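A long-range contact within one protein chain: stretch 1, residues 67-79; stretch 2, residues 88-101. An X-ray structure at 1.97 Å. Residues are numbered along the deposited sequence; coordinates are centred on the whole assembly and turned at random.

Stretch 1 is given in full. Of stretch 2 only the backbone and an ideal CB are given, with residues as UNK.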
# COMPACT_ATOMS: atom_id res chain seq x y z
N LEU A 67 -9.58 -12.05 16.48
CA LEU A 67 -8.27 -11.68 16.01
C LEU A 67 -7.89 -12.45 14.76
O LEU A 67 -7.96 -13.68 14.72
CB LEU A 67 -7.22 -11.96 17.11
CG LEU A 67 -5.74 -11.83 16.72
CD1 LEU A 67 -5.46 -10.40 16.29
CD2 LEU A 67 -4.84 -12.21 17.88
N ILE A 68 -7.52 -11.72 13.72
CA ILE A 68 -7.06 -12.34 12.49
C ILE A 68 -5.58 -11.96 12.48
O ILE A 68 -5.22 -10.77 12.46
CB ILE A 68 -7.79 -11.82 11.25
CG1 ILE A 68 -9.29 -12.15 11.38
CG2 ILE A 68 -7.22 -12.46 10.01
CD1 ILE A 68 -10.13 -11.80 10.18
N LEU A 69 -4.73 -12.97 12.53
CA LEU A 69 -3.30 -12.75 12.62
C LEU A 69 -2.48 -12.99 11.36
O LEU A 69 -2.38 -14.12 10.88
CB LEU A 69 -2.76 -13.62 13.76
CG LEU A 69 -1.37 -13.41 14.34
CD1 LEU A 69 -1.30 -12.06 15.05
CD2 LEU A 69 -1.06 -14.54 15.32
N GLN A 70 -1.90 -11.93 10.82
CA GLN A 70 -1.07 -12.06 9.62
C GLN A 70 0.27 -11.46 10.01
O GLN A 70 0.85 -10.65 9.28
CB GLN A 70 -1.69 -11.28 8.45
CG GLN A 70 -1.08 -11.59 7.07
CD GLN A 70 -0.05 -10.58 6.63
OE1 GLN A 70 -0.34 -9.38 6.52
NE2 GLN A 70 1.17 -11.05 6.37
N SER A 71 0.75 -11.84 11.19
CA SER A 71 2.01 -11.34 11.71
C SER A 71 2.96 -12.37 12.32
O SER A 71 2.84 -13.57 12.05
CB SER A 71 1.73 -10.22 12.71
OG SER A 71 0.40 -10.31 13.18
N PHE A 72 3.88 -11.90 13.15
CA PHE A 72 4.93 -12.72 13.76
C PHE A 72 4.67 -13.51 15.05
O PHE A 72 5.35 -14.49 15.30
CB PHE A 72 6.15 -11.84 13.99
CG PHE A 72 6.31 -10.73 12.98
CD1 PHE A 72 6.65 -11.02 11.66
CD2 PHE A 72 6.12 -9.40 13.36
CE1 PHE A 72 6.81 -9.99 10.72
CE2 PHE A 72 6.28 -8.36 12.43
CZ PHE A 72 6.62 -8.66 11.11
N SER A 73 3.72 -13.08 15.87
CA SER A 73 3.43 -13.74 17.14
C SER A 73 3.16 -15.24 17.08
O SER A 73 2.30 -15.69 16.31
CB SER A 73 2.24 -13.07 17.83
OG SER A 73 2.57 -11.78 18.29
N ASN A 74 3.88 -16.01 17.89
CA ASN A 74 3.66 -17.45 17.96
C ASN A 74 2.50 -17.64 18.95
O ASN A 74 2.07 -16.68 19.60
CB ASN A 74 4.89 -18.20 18.48
CG ASN A 74 6.10 -18.10 17.56
OD1 ASN A 74 6.01 -18.37 16.36
ND2 ASN A 74 7.25 -17.73 18.13
N PRO A 75 1.98 -18.86 19.06
CA PRO A 75 0.88 -19.13 19.98
C PRO A 75 1.20 -18.89 21.46
O PRO A 75 0.31 -18.47 22.21
CB PRO A 75 0.52 -20.58 19.68
CG PRO A 75 0.83 -20.67 18.20
CD PRO A 75 2.16 -19.98 18.12
N GLN A 76 2.44 -19.14 21.88
CA GLN A 76 2.82 -18.92 23.29
C GLN A 76 2.59 -17.45 23.66
O GLN A 76 2.13 -17.14 24.76
CB GLN A 76 4.29 -19.28 23.54
CG GLN A 76 4.63 -19.47 25.02
CD GLN A 76 6.12 -19.37 25.34
OE1 GLN A 76 6.97 -19.68 24.50
NE2 GLN A 76 6.43 -18.95 26.55
N THR A 77 2.90 -16.55 22.73
CA THR A 77 2.71 -15.12 22.96
C THR A 77 1.22 -14.73 22.99
O THR A 77 0.77 -13.97 23.85
CB THR A 77 3.39 -14.27 21.83
OG1 THR A 77 4.79 -14.53 21.81
CG2 THR A 77 3.16 -12.78 22.07
N VAL A 78 0.47 -15.26 22.03
CA VAL A 78 -0.95 -14.96 21.93
C VAL A 78 -1.75 -15.56 23.08
O VAL A 78 -2.79 -15.02 23.46
CB VAL A 78 -1.52 -15.45 20.59
CG1 VAL A 78 -3.02 -15.24 20.55
CG2 VAL A 78 -0.85 -14.70 19.45
N GLN A 79 -1.25 -16.66 23.64
CA GLN A 79 -1.93 -17.31 24.76
C GLN A 79 -1.65 -16.50 26.02
O GLN A 79 -2.56 -16.14 26.75
CB GLN A 79 -1.40 -18.74 24.94
CG GLN A 79 -1.93 -19.46 26.17
CD GLN A 79 -3.41 -19.74 26.10
OE1 GLN A 79 -3.94 -20.12 25.05
NE2 GLN A 79 -4.10 -19.57 27.23
N UNK A 88 -9.30 -16.93 17.21
CA UNK A 88 -8.17 -16.47 16.42
C UNK A 88 -8.06 -17.25 15.11
O UNK A 88 -8.36 -18.44 15.07
CB UNK A 88 -6.87 -16.60 17.22
N UNK A 89 -7.64 -16.56 14.05
CA UNK A 89 -7.41 -17.19 12.76
C UNK A 89 -6.10 -16.59 12.27
O UNK A 89 -5.92 -15.38 12.34
CB UNK A 89 -8.56 -16.96 11.78
N UNK A 90 -5.19 -17.42 11.78
CA UNK A 90 -3.91 -16.94 11.28
C UNK A 90 -3.90 -17.00 9.74
O UNK A 90 -4.58 -17.83 9.13
CB UNK A 90 -2.76 -17.76 11.87
N UNK A 91 -3.15 -16.10 9.13
CA UNK A 91 -3.07 -16.06 7.68
C UNK A 91 -1.66 -15.87 7.15
O UNK A 91 -0.86 -15.11 7.71
CB UNK A 91 -3.96 -14.94 7.15
N UNK A 92 -1.37 -16.58 6.06
CA UNK A 92 -0.09 -16.49 5.35
C UNK A 92 1.13 -16.83 6.19
O UNK A 92 2.20 -16.26 5.98
CB UNK A 92 0.08 -15.08 4.79
N UNK A 93 1.00 -17.77 7.12
CA UNK A 93 2.12 -18.10 7.99
C UNK A 93 2.82 -19.43 7.83
O UNK A 93 3.99 -19.54 8.16
CB UNK A 93 1.63 -18.02 9.44
N UNK A 94 2.13 -20.43 7.32
CA UNK A 94 2.75 -21.74 7.17
C UNK A 94 3.38 -22.15 8.51
O UNK A 94 4.57 -22.42 8.60
CB UNK A 94 3.80 -21.72 6.05
N UNK A 95 2.54 -22.19 9.54
CA UNK A 95 2.95 -22.57 10.89
C UNK A 95 2.57 -24.05 11.07
O UNK A 95 1.46 -24.44 10.73
CB UNK A 95 2.29 -21.68 11.95
N UNK A 96 3.48 -24.87 11.58
CA UNK A 96 3.11 -26.27 11.78
C UNK A 96 2.58 -26.44 13.20
O UNK A 96 2.97 -25.70 14.11
CB UNK A 96 4.30 -27.20 11.53
N UNK A 97 1.67 -27.38 13.39
CA UNK A 97 1.09 -27.63 14.70
C UNK A 97 0.37 -26.39 15.25
O UNK A 97 0.37 -26.15 16.46
CB UNK A 97 2.18 -28.08 15.67
N UNK A 98 -0.24 -25.61 14.37
CA UNK A 98 -0.96 -24.40 14.79
C UNK A 98 -2.23 -24.73 15.58
O UNK A 98 -3.02 -25.58 15.17
CB UNK A 98 -1.32 -23.55 13.57
N UNK A 99 -2.45 -24.05 16.71
CA UNK A 99 -3.63 -24.27 17.57
C UNK A 99 -4.96 -23.69 17.05
O UNK A 99 -6.04 -24.08 17.51
CB UNK A 99 -3.35 -23.67 18.95
N UNK A 100 -4.90 -22.75 16.11
CA UNK A 100 -6.13 -22.18 15.58
C UNK A 100 -6.21 -22.43 14.08
O UNK A 100 -5.23 -22.86 13.47
CB UNK A 100 -6.21 -20.68 15.88
N UNK A 101 -7.37 -22.20 13.46
CA UNK A 101 -7.47 -22.44 12.01
C UNK A 101 -6.54 -21.50 11.24
O UNK A 101 -6.25 -20.39 11.69
CB UNK A 101 -8.91 -22.26 11.53

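Stretch 2 begins as a strand running parallel to strand 67-70, and its backbone fixes much of what follows. At position 88 the extended backbone (phi/psi -133/144) puts CB on the same side of the sheet as the side chain of Leu67, with the ideal CB 5.3 Å from Val78 CG1. A branched or otherwise compact apolar residue would suit this space between strand and helix. The residue is Val88, in the t rotamer; its CG2 lies 4.3 Å from Leu67 CB and 4.4 Å from Val78 CG1.

Position 89 turns to the other face, beside Ile68, its ideal CB 4.9 Å from Ile68 CG1. With that apolar neighbour, valine, isoleucine or leucine would all fit. The ladder itself is backbone and says nothing about the side chain: N of 89 donates to Leu67 O (3.0 Å), and O of 89 accepts from Leu69 N (2.7 Å). The deposited residue is Val89.

At position 90 the ideal CB is 3.8 Å from Leu69 O, on the face that carries Leu69. That carbonyl offers an acceptor, so a small hydroxyl residue is attractive, although alanine or valine would also be plausible. Ser90 takes the offer: its OG donates to Leu69 O at 3.2 Å. The same oxygen also accepts from N of 91 at 2.8 Å.

The CB at 91 points sideways, 4.4 Å from Gln70 CG and 5.0 Å from Ile68 CG2, which favours a beta-branched or other aliphatic residue. Val91 meets Ile68 through the two CG2 atoms, 3.9 Å apart.

Position 92 leaves the strand with left-handed angles (59/35), where glycine, asparagine and aspartate are most at ease. Its CB points toward stretch 1, near the amide of Gln70, so a polar residue is reasonable. Asp92 brings OD2 to 4.0 Å from Gln70 NE2.

At position 93 CB points toward a turn rich in carbonyls, 5.3 Å from Ser71 O. A long donor, lysine or arginine, could exploit them. Arg93, with its first three chi angles all m, donates from NH1 to Ser71 O (3.1 Å); Ser73 O also lies at the guanidinium edge, 3.5 Å from NH1.

Position 94, again left-handed (52/57), is out of reach and little constrained by stretch 1; it is Glu94. The CB at 95 points toward stretch 1 but has nothing within 5.5 Å, so only a long side chain would arrive, preferably apolar to meet Pro75. Met95 does so, with SD 3.8 Å from Pro75 CD.

Positions 96 and 97 are out of reach, and 98 points sideways; they are Asp96, Ala97 and Cys98. Position 99 faces Pro75, its ideal CB 5.0 Å from Pro75 CB, and its phi of -75° admits proline among other apolar residues. Pro99 packs CD 3.5 Å from Pro75 CG.

At 100 CB points toward a distant apolar surface made by Leu69, Pro75 and Val78, inviting a large side chain. Trp100 reaches it: CH2 is 3.5 Å from Val78 CB and 3.9 Å from Pro75 CB, and CZ2 is 4.2 Å from Leu69 CD2. Position 101, out of reach, is Pro101.

Stretch 2 (88-101) VVSVDREMDACPWP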
# COMPACT_ATOMS: atom_id res chain seq x y z
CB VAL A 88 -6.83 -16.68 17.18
CG1 VAL A 88 -5.66 -16.15 16.36
CG2 VAL A 88 -6.89 -15.99 18.56
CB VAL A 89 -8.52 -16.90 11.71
CG1 VAL A 89 -8.15 -17.54 10.38
CG2 VAL A 89 -9.84 -17.48 12.16
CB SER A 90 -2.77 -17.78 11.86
OG SER A 90 -1.56 -17.04 11.87
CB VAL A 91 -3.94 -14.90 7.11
CG1 VAL A 91 -3.95 -14.95 5.58
CG2 VAL A 91 -5.36 -15.01 7.65
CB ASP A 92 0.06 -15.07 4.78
CG ASP A 92 1.20 -14.96 3.78
OD1 ASP A 92 1.17 -15.69 2.77
OD2 ASP A 92 2.12 -14.15 3.99
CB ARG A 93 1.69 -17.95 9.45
CG ARG A 93 1.82 -16.54 9.99
CD ARG A 93 3.29 -16.19 10.16
NE ARG A 93 3.98 -17.20 10.95
CZ ARG A 93 3.91 -17.32 12.28
NH1 ARG A 93 3.17 -16.47 12.99
NH2 ARG A 93 4.57 -18.29 12.90
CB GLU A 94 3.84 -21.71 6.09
CG GLU A 94 4.11 -23.08 5.47
CD GLU A 94 3.29 -23.33 4.22
OE1 GLU A 94 3.69 -22.84 3.14
OE2 GLU A 94 2.24 -24.00 4.31
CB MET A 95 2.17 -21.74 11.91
CG MET A 95 2.86 -21.55 13.25
SD MET A 95 1.69 -21.04 14.55
CE MET A 95 0.71 -19.81 13.73
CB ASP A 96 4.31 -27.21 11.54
CG ASP A 96 5.35 -27.12 12.64
OD1 ASP A 96 5.71 -25.99 13.02
OD2 ASP A 96 5.81 -28.19 13.11
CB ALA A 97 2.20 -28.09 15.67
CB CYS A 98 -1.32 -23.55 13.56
SG CYS A 98 -1.98 -21.89 13.93
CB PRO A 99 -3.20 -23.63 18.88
CG PRO A 99 -2.41 -22.45 18.41
CD PRO A 99 -1.55 -23.04 17.31
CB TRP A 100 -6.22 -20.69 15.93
CG TRP A 100 -4.93 -19.94 15.83
CD1 TRP A 100 -4.24 -19.65 14.70
CD2 TRP A 100 -4.16 -19.42 16.92
NE1 TRP A 100 -3.09 -18.96 15.01
CE2 TRP A 100 -3.03 -18.78 16.36
CE3 TRP A 100 -4.33 -19.37 18.31
CZ2 TRP A 100 -2.04 -18.17 17.15
CZ3 TRP A 100 -3.36 -18.76 19.09
CH2 TRP A 100 -2.24 -18.14 18.50
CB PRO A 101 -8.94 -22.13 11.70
CG PRO A 101 -9.65 -22.32 13.04
CD PRO A 101 -8.67 -21.75 14.02
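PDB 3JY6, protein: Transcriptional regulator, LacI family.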